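Long-range contacts in RsfP (Uncultured bacterium, PDB 4GLJ), which probably cleaves methylthioadenosine with phosphate, as a methylthioadenosine phosphorylase of the purine nucleoside phosphorylase type, and binds the dye rhodamine B: residues A14-I19 and V90-S95; K107-V112 and L242-D247. One frame throughout, in Å; residues are numbered along the deposited sequence. Where two conformers were deposited one is given.

Interaction 1. Residues A14-I19 and V90-S95; sequences ADIAII and VRYIVS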
loop_
_atom_site.group_PDB
_atom_site.type_symbol
_atom_site.label_atom_id
_atom_site.label_comp_id
_atom_site.label_asym_id
_atom_site.label_seq_id
_atom_site.Cartn_x
_atom_site.Cartn_y
_atom_site.Cartn_z
ATOM N N ALA A 14 -22.588 -0.341 -27.291
ATOM C CA ALA A 14 -22.651 -1.705 -26.866
ATOM C C ALA A 14 -23.151 -1.672 -25.453
ATOM O O ALA A 14 -22.867 -0.769 -24.695
ATOM C CB ALA A 14 -21.317 -2.392 -26.934
ATOM N N ASP A 15 -23.952 -2.646 -25.115
ATOM C CA ASP A 15 -24.530 -2.669 -23.792
ATOM C C ASP A 15 -23.618 -3.508 -22.890
ATOM O O ASP A 15 -23.730 -3.449 -21.660
ATOM C CB ASP A 15 -25.864 -3.380 -23.962
ATOM C CG ASP A 15 -26.699 -3.391 -22.724
ATOM O OD1 ASP A 15 -26.949 -2.299 -22.170
ATOM O OD2 ASP A 15 -27.177 -4.506 -22.345
ATOM N N ILE A 16 -22.798 -4.342 -23.520
ATOM C CA ILE A 16 -22.067 -5.408 -22.836
ATOM C C ILE A 16 -20.608 -5.361 -23.304
ATOM O O ILE A 16 -20.376 -5.181 -24.515
ATOM C CB ILE A 16 -22.594 -6.802 -23.254
ATOM C CG1 ILE A 16 -24.084 -6.925 -22.909
ATOM C CG2 ILE A 16 -21.762 -7.917 -22.527
ATOM C CD1 ILE A 16 -24.765 -8.124 -23.611
ATOM N N ALA A 17 -19.660 -5.480 -22.361
ATOM C CA ALA A 17 -18.236 -5.495 -22.672
ATOM C C ALA A 17 -17.546 -6.641 -22.018
ATOM O O ALA A 17 -17.877 -7.050 -20.899
ATOM C CB ALA A 17 -17.594 -4.168 -22.289
ATOM N N ILE A 18 -16.572 -7.193 -22.725
ATOM C CA ILE A 18 -15.732 -8.210 -22.170
ATOM C C ILE A 18 -14.318 -7.592 -22.067
ATOM O O ILE A 18 -13.782 -7.067 -23.074
ATOM C CB ILE A 18 -15.664 -9.422 -23.089
ATOM C CG1 ILE A 18 -17.088 -9.948 -23.440
ATOM C CG2 ILE A 18 -14.743 -10.523 -22.543
ATOM C CD1 ILE A 18 -17.874 -10.372 -22.189
ATOM N N ILE A 19 -13.707 -7.705 -20.868
ATOM C CA ILE A 19 -12.342 -7.224 -20.672
ATOM C C ILE A 19 -11.544 -8.471 -20.549
ATOM O O ILE A 19 -11.703 -9.274 -19.610
ATOM C CB ILE A 19 -12.148 -6.303 -19.418
ATOM C CG1 ILE A 19 -13.039 -5.085 -19.528
ATOM C CG2 ILE A 19 -10.634 -5.967 -19.293
ATOM C CD1 ILE A 19 -12.953 -4.127 -18.338
ATOM N N VAL A 90 -21.873 0.988 -22.275
ATOM C CA VAL A 90 -21.808 -0.341 -21.670
ATOM C C VAL A 90 -22.448 -0.267 -20.290
ATOM O O VAL A 90 -22.183 0.652 -19.502
ATOM C CB VAL A 90 -20.318 -0.794 -21.556
ATOM C CG1 VAL A 90 -20.139 -2.049 -20.696
ATOM C CG2 VAL A 90 -19.759 -0.986 -22.984
ATOM N N ARG A 91 -23.310 -1.225 -20.021
ATOM C CA ARG A 91 -24.036 -1.318 -18.776
ATOM C C ARG A 91 -23.555 -2.556 -18.018
ATOM O O ARG A 91 -23.770 -2.664 -16.821
ATOM C CB ARG A 91 -25.534 -1.441 -19.096
ATOM C CG ARG A 91 -26.073 -0.180 -19.785
ATOM C CD ARG A 91 -27.467 -0.387 -20.353
ATOM N NE ARG A 91 -28.352 -0.876 -19.319
ATOM C CZ ARG A 91 -29.105 -1.953 -19.401
ATOM N NH1 ARG A 91 -29.158 -2.679 -20.502
ATOM N NH2 ARG A 91 -29.807 -2.282 -18.356
ATOM N N TYR A 92 -22.933 -3.480 -18.756
ATOM C CA TYR A 92 -22.459 -4.742 -18.129
ATOM C C TYR A 92 -21.066 -5.050 -18.584
ATOM O O TYR A 92 -20.796 -5.027 -19.751
ATOM C CB TYR A 92 -23.314 -5.966 -18.483
ATOM C CG TYR A 92 -24.823 -5.789 -18.157
ATOM C CD1 TYR A 92 -25.320 -5.982 -16.851
ATOM C CD2 TYR A 92 -25.704 -5.339 -19.147
ATOM C CE1 TYR A 92 -26.683 -5.823 -16.563
ATOM C CE2 TYR A 92 -27.082 -5.148 -18.887
ATOM C CZ TYR A 92 -27.550 -5.412 -17.605
ATOM O OH TYR A 92 -28.887 -5.238 -17.355
ATOM N N ILE A 93 -20.167 -5.333 -17.620
ATOM C CA ILE A 93 -18.787 -5.827 -17.939
ATOM C C ILE A 93 -18.565 -7.205 -17.334
ATOM O O ILE A 93 -18.876 -7.420 -16.160
ATOM C CB ILE A 93 -17.679 -4.880 -17.357
ATOM C CG1 ILE A 93 -17.767 -3.549 -18.108
ATOM C CG2 ILE A 93 -16.280 -5.496 -17.527
ATOM C CD1 ILE A 93 -16.868 -2.455 -17.496
ATOM N N VAL A 94 -18.023 -8.110 -18.148
ATOM C CA VAL A 94 -17.459 -9.334 -17.651
ATOM C C VAL A 94 -15.946 -9.231 -17.823
ATOM O O VAL A 94 -15.418 -9.147 -18.904
ATOM C CB VAL A 94 -17.969 -10.612 -18.377
ATOM C CG1 VAL A 94 -17.311 -11.877 -17.765
ATOM C CG2 VAL A 94 -19.488 -10.706 -18.198
ATOM N N SER A 95 -15.244 -9.334 -16.714
ATOM C CA SER A 95 -13.768 -9.303 -16.707
ATOM C C SER A 95 -13.343 -10.784 -16.688
ATOM O O SER A 95 -13.825 -11.597 -15.884
ATOM C CB SER A 95 -13.304 -8.696 -15.359
ATOM O OG SER A 95 -12.000 -9.247 -15.051
#
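With CG of Asp15 anti to its backbone N (chi1 -174°), and the Arg91 chain bent at chi3 (54°), which swings NE back, carboxylate and guanidinium meet, in the conformer given, as a salt bridge beside the start of two paired strands. There Arg91 NH1 lies 2.8 Å from Asp15 OD1, on the syn lone pair of that oxygen, though Arg91 has a second conformer and Asp15 OD1 is also implausibly near Arg91 CD, which makes the detail doubtful. The other oxygen, Asp15 OD2, sits in plane at the edge of the Tyr92 ring, 3.5 Å from Tyr92 CE2. Tyr92 OH is held by Pro265 O.

The backbone of Asp15 also grips the other segment: its carbonyl O accepts from Arg91 N at 2.8 Å, above the carbonyl plane, and from Tyr92 N, in the plane. Beyond this fork the bonds run singly, Ala17 N to Tyr92 O, Val94 N to Ala17 O and Ile19 N to Val94 O. The strand axes approach to 4.7 Å at an angle of 19°, a parallel pairing. On one face Ile18 CD1 lies 3.8 Å from Val94 CB, side by side and pointing the same way, and helix 237-263 packs on Ile16, Ile18 and Tyr92. On the opposite face Ala17 CB touches Val90 CG1 at 3.7 Å, and the Ile19 and Ile93 side chains cross at a slant, with Ile19 CD1 3.7 Å from Ile93 CG2. Strand 57-63 pairs with the far edge of strand 16-20, making the latter an inner strand of the parallel part of the mixed sheet in the phosphorylase superfamily's alpha/beta fold.

Interaction 2. Residues K107-V112 and L242-D247; sequences KPLDMV and LMKNAD. With RHB (N-[9-(2-carboxyphenyl)-6-(diethylamino)-3H-xanthen-3-ylidene]-N-ethylethanaminium), chain B.
Leu109 and Asn245 cross at a slant, the amide of Asn245 lying against the backbone and one methyl of the leucine. Asn245 OD1 comes within 3.3 Å of Leu109 CA and 4.0 Å of Leu109 CD2. The other methyl meets the aliphatic part of Lys244, also at a slant, Leu109 CD1 lying 4.0 Å from Lys244 CD; the lysine ammonium goes on to a salt bridge with Asp162.

A water joins the two polar groups, donating to Leu109 O at 2.9 Å and to Asn245 OD1 at 2.6 Å, while Asn245 ND2 is bonded to Val220 O. Both ends of the amide are thus engaged, which should fix its flip.

Leu109 stands at the third position of a type II beta turn, Lys107 to Asp110, with positive phi (78°), leading into strand 111-119; helix 237-263 covers this entry to the sheet. The turn is closed by Asp110 N to Lys107 O, at 2.8 Å; Asp110 OD2 also accepts from Lys107 N and is bonded to His166 NE2.

Away from the turn, the helix carries two residues of the rhodamine B pocket. Leu242 CD2 touches the xanthene system at C1, 3.6 Å away, and Met243 CE reaches the ethyl carbon C34 at 3.4 Å.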
loop_
_atom_site.group_PDB
_atom_site.type_symbol
_atom_site.label_atom_id
_atom_site.label_comp_id
_atom_site.label_asym_id
_atom_site.label_seq_id
_atom_site.Cartn_x
_atom_site.Cartn_y
_atom_site.Cartn_z
ATOM N N LYS A 107 -8.635 -25.948 -8.481
ATOM C CA LYS A 107 -7.539 -26.547 -9.265
ATOM C C LYS A 107 -7.292 -25.858 -10.618
ATOM O O LYS A 107 -8.220 -25.237 -11.202
ATOM C CB LYS A 107 -7.846 -28.061 -9.534
ATOM C CG LYS A 107 -7.643 -28.869 -8.279
ATOM C CD LYS A 107 -8.538 -30.093 -8.268
ATOM C CE LYS A 107 -8.172 -31.015 -7.116
ATOM N NZ LYS A 107 -8.075 -30.365 -5.775
ATOM N N PRO A 108 -6.059 -25.974 -11.158
ATOM C CA PRO A 108 -5.807 -25.455 -12.529
ATOM C C PRO A 108 -6.836 -25.959 -13.541
ATOM O O PRO A 108 -7.212 -27.135 -13.524
ATOM C CB PRO A 108 -4.414 -25.972 -12.850
ATOM C CG PRO A 108 -3.758 -26.011 -11.481
ATOM C CD PRO A 108 -4.823 -26.455 -10.508
ATOM N N LEU A 109 -7.269 -25.054 -14.410
ATOM C CA LEU A 109 -8.369 -25.243 -15.362
ATOM C C LEU A 109 -9.774 -25.130 -14.757
ATOM O O LEU A 109 -10.761 -25.109 -15.492
ATOM C CB LEU A 109 -8.250 -26.567 -16.152
ATOM C CG LEU A 109 -6.939 -26.913 -16.835
ATOM C CD1 LEU A 109 -7.259 -28.172 -17.602
ATOM C CD2 LEU A 109 -6.397 -25.842 -17.750
ATOM N N ASP A 110 -9.892 -25.021 -13.435
ATOM C CA ASP A 110 -11.185 -24.662 -12.888
ATOM C C ASP A 110 -11.431 -23.190 -13.199
ATOM O O ASP A 110 -10.462 -22.374 -13.439
ATOM C CB ASP A 110 -11.244 -24.824 -11.385
ATOM C CG ASP A 110 -11.330 -26.281 -10.929
ATOM O OD1 ASP A 110 -11.493 -27.217 -11.770
ATOM O OD2 ASP A 110 -11.183 -26.461 -9.672
ATOM N N MET A 111 -12.713 -22.826 -13.173
ATOM C CA MET A 111 -13.077 -21.397 -13.099
ATOM C C MET A 111 -13.717 -21.077 -11.776
ATOM O O MET A 111 -14.234 -21.978 -11.088
ATOM C CB MET A 111 -13.980 -21.004 -14.257
ATOM C CG MET A 111 -13.440 -21.534 -15.603
ATOM S SD MET A 111 -14.394 -20.864 -16.985
ATOM C CE MET A 111 -13.721 -21.775 -18.375
ATOM N N VAL A 112 -13.647 -19.796 -11.434
ATOM C CA VAL A 112 -14.079 -19.300 -10.175
ATOM C C VAL A 112 -14.828 -17.999 -10.477
ATOM O O VAL A 112 -14.375 -17.127 -11.241
ATOM C CB VAL A 112 -12.881 -19.038 -9.219
ATOM C CG1 VAL A 112 -13.395 -18.477 -7.899
ATOM C CG2 VAL A 112 -12.153 -20.368 -8.920
ATOM N N LEU A 242 -3.017 -22.088 -19.544
ATOM C CA LEU A 242 -3.493 -20.711 -19.797
ATOM C C LEU A 242 -4.196 -20.623 -21.205
ATOM O O LEU A 242 -5.170 -19.913 -21.411
ATOM C CB LEU A 242 -2.287 -19.758 -19.657
ATOM C CG LEU A 242 -2.281 -18.234 -19.830
ATOM C CD1 LEU A 242 -3.152 -17.547 -18.802
ATOM C CD2 LEU A 242 -0.842 -17.728 -19.702
ATOM N N MET A 243 -3.710 -21.403 -22.166
ATOM C CA MET A 243 -4.330 -21.371 -23.477
ATOM C C MET A 243 -5.608 -22.198 -23.485
ATOM O O MET A 243 -6.576 -21.804 -24.112
ATOM C CB MET A 243 -3.343 -21.739 -24.584
ATOM C CG MET A 243 -2.856 -20.497 -25.328
ATOM S SD MET A 243 -1.131 -20.542 -25.876
ATOM C CE MET A 243 -0.948 -19.002 -26.811
ATOM N N LYS A 244 -5.631 -23.302 -22.744
ATOM C CA LYS A 244 -6.853 -24.075 -22.646
ATOM C C LYS A 244 -7.959 -23.326 -21.879
ATOM O O LYS A 244 -9.121 -23.290 -22.299
ATOM C CB LYS A 244 -6.618 -25.469 -22.058
ATOM C CG LYS A 244 -7.955 -26.228 -22.007
ATOM C CD LYS A 244 -7.867 -27.660 -21.492
ATOM C CE LYS A 244 -7.431 -28.636 -22.571
ATOM N NZ LYS A 244 -7.054 -29.943 -21.954
ATOM N N ASN A 245 -7.587 -22.698 -20.764
ATOM C CA ASN A 245 -8.484 -21.832 -19.996
ATOM C C ASN A 245 -9.117 -20.773 -20.859
ATOM O O ASN A 245 -10.337 -20.639 -20.860
ATOM C CB ASN A 245 -7.720 -21.120 -18.880
ATOM C CG ASN A 245 -7.649 -21.937 -17.630
ATOM O OD1 ASN A 245 -8.615 -22.604 -17.291
ATOM N ND2 ASN A 245 -6.539 -21.863 -16.920
ATOM N N ALA A 246 -8.278 -20.030 -21.598
ATOM C CA ALA A 246 -8.743 -19.009 -22.521
ATOM C C ALA A 246 -9.795 -19.555 -23.546
ATOM O O ALA A 246 -10.855 -18.937 -23.769
ATOM C CB ALA A 246 -7.552 -18.371 -23.244
ATOM N N ASP A 247 -9.519 -20.690 -24.174
ATOM C CA ASP A 247 -10.560 -21.236 -25.062
ATOM C C ASP A 247 -11.882 -21.700 -24.376
ATOM O O ASP A 247 -12.984 -21.467 -24.896
ATOM C CB ASP A 247 -10.036 -22.370 -25.902
ATOM C CG ASP A 247 -11.132 -22.928 -26.802
ATOM O OD1 ASP A 247 -11.773 -22.119 -27.551
ATOM O OD2 ASP A 247 -11.384 -24.154 -26.703
HETATM O O2 RHB B . 4.905 -15.648 -20.278
HETATM C C26 RHB B . 5.597 -16.340 -19.506
HETATM C C19 RHB B . 5.188 -16.538 -18.083
HETATM C C14 RHB B . 3.969 -16.177 -17.512
HETATM C C15 RHB B . 3.766 -16.463 -16.168
HETATM C C16 RHB B . 4.721 -17.079 -15.385
HETATM C C17 RHB B . 5.925 -17.424 -15.948
HETATM C C18 RHB B . 6.137 -17.157 -17.293
HETATM C C9 RHB B . 2.800 -15.508 -18.166
HETATM C C8 RHB B . 1.847 -14.801 -17.258
HETATM C C13 RHB B . 2.039 -14.751 -15.885
HETATM C C12 RHB B . 1.151 -14.087 -15.035
HETATM C C11 RHB B . 0.061 -13.428 -15.557
HETATM N N1 RHB B . -0.889 -12.795 -14.724
HETATM C C35 RHB B . -1.051 -13.756 -13.616
HETATM C C36 RHB B . -1.135 -15.133 -14.253
HETATM C C22 RHB B . -0.670 -11.400 -14.241
HETATM C C23 RHB B . -1.277 -10.396 -15.234
HETATM C C10 RHB B . -0.136 -13.515 -16.928
HETATM C C7 RHB B . 0.748 -14.173 -17.775
HETATM O O1 RHB B . 0.514 -14.197 -19.126
HETATM C C1 RHB B . 1.325 -14.830 -20.031
HETATM C C2 RHB B . 2.472 -15.501 -19.628
HETATM C C6 RHB B . 0.972 -14.774 -21.371
HETATM C C5 RHB B . 1.751 -15.384 -22.336
HETATM C C4 RHB B . 2.902 -16.058 -21.953
HETATM C C3 RHB B . 3.261 -16.118 -20.603
HETATM N N2 RHB B . 1.341 -15.315 -23.680
HETATM C C24 RHB B . 1.397 -13.938 -24.212
HETATM C C25 RHB B . 0.395 -13.817 -25.344
HETATM C C33 RHB B . 2.125 -16.252 -24.511
HETATM C C34 RHB B . 1.301 -16.631 -25.727
HETATM O O3 RHB B . 6.628 -16.922 -19.894
HETATM O O HOH W 1 -10.640 -23.994 -18.206
#

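Overall arrangement
From the N terminus, strand 16-20 comes first, and interaction 1 closes a loop of 70 residues when the chain returns through strands 33-36, 49-54 and 57-63 and helix 78-87 to strand 92-101. The chain then runs on to the turn before strand 111-119, where interaction 2 opens; its 129 intervening residues run into the start of helix 237-263. The loops lie in series, neither nested nor crossed, with centres 21 Å apart and nearest atoms about 7 Å apart. Interaction 1 joins two strands within the sheet, whereas interaction 2 ties a strand entry to the long helix. That helix also packs against residues of interaction 1, so it spans both contacts.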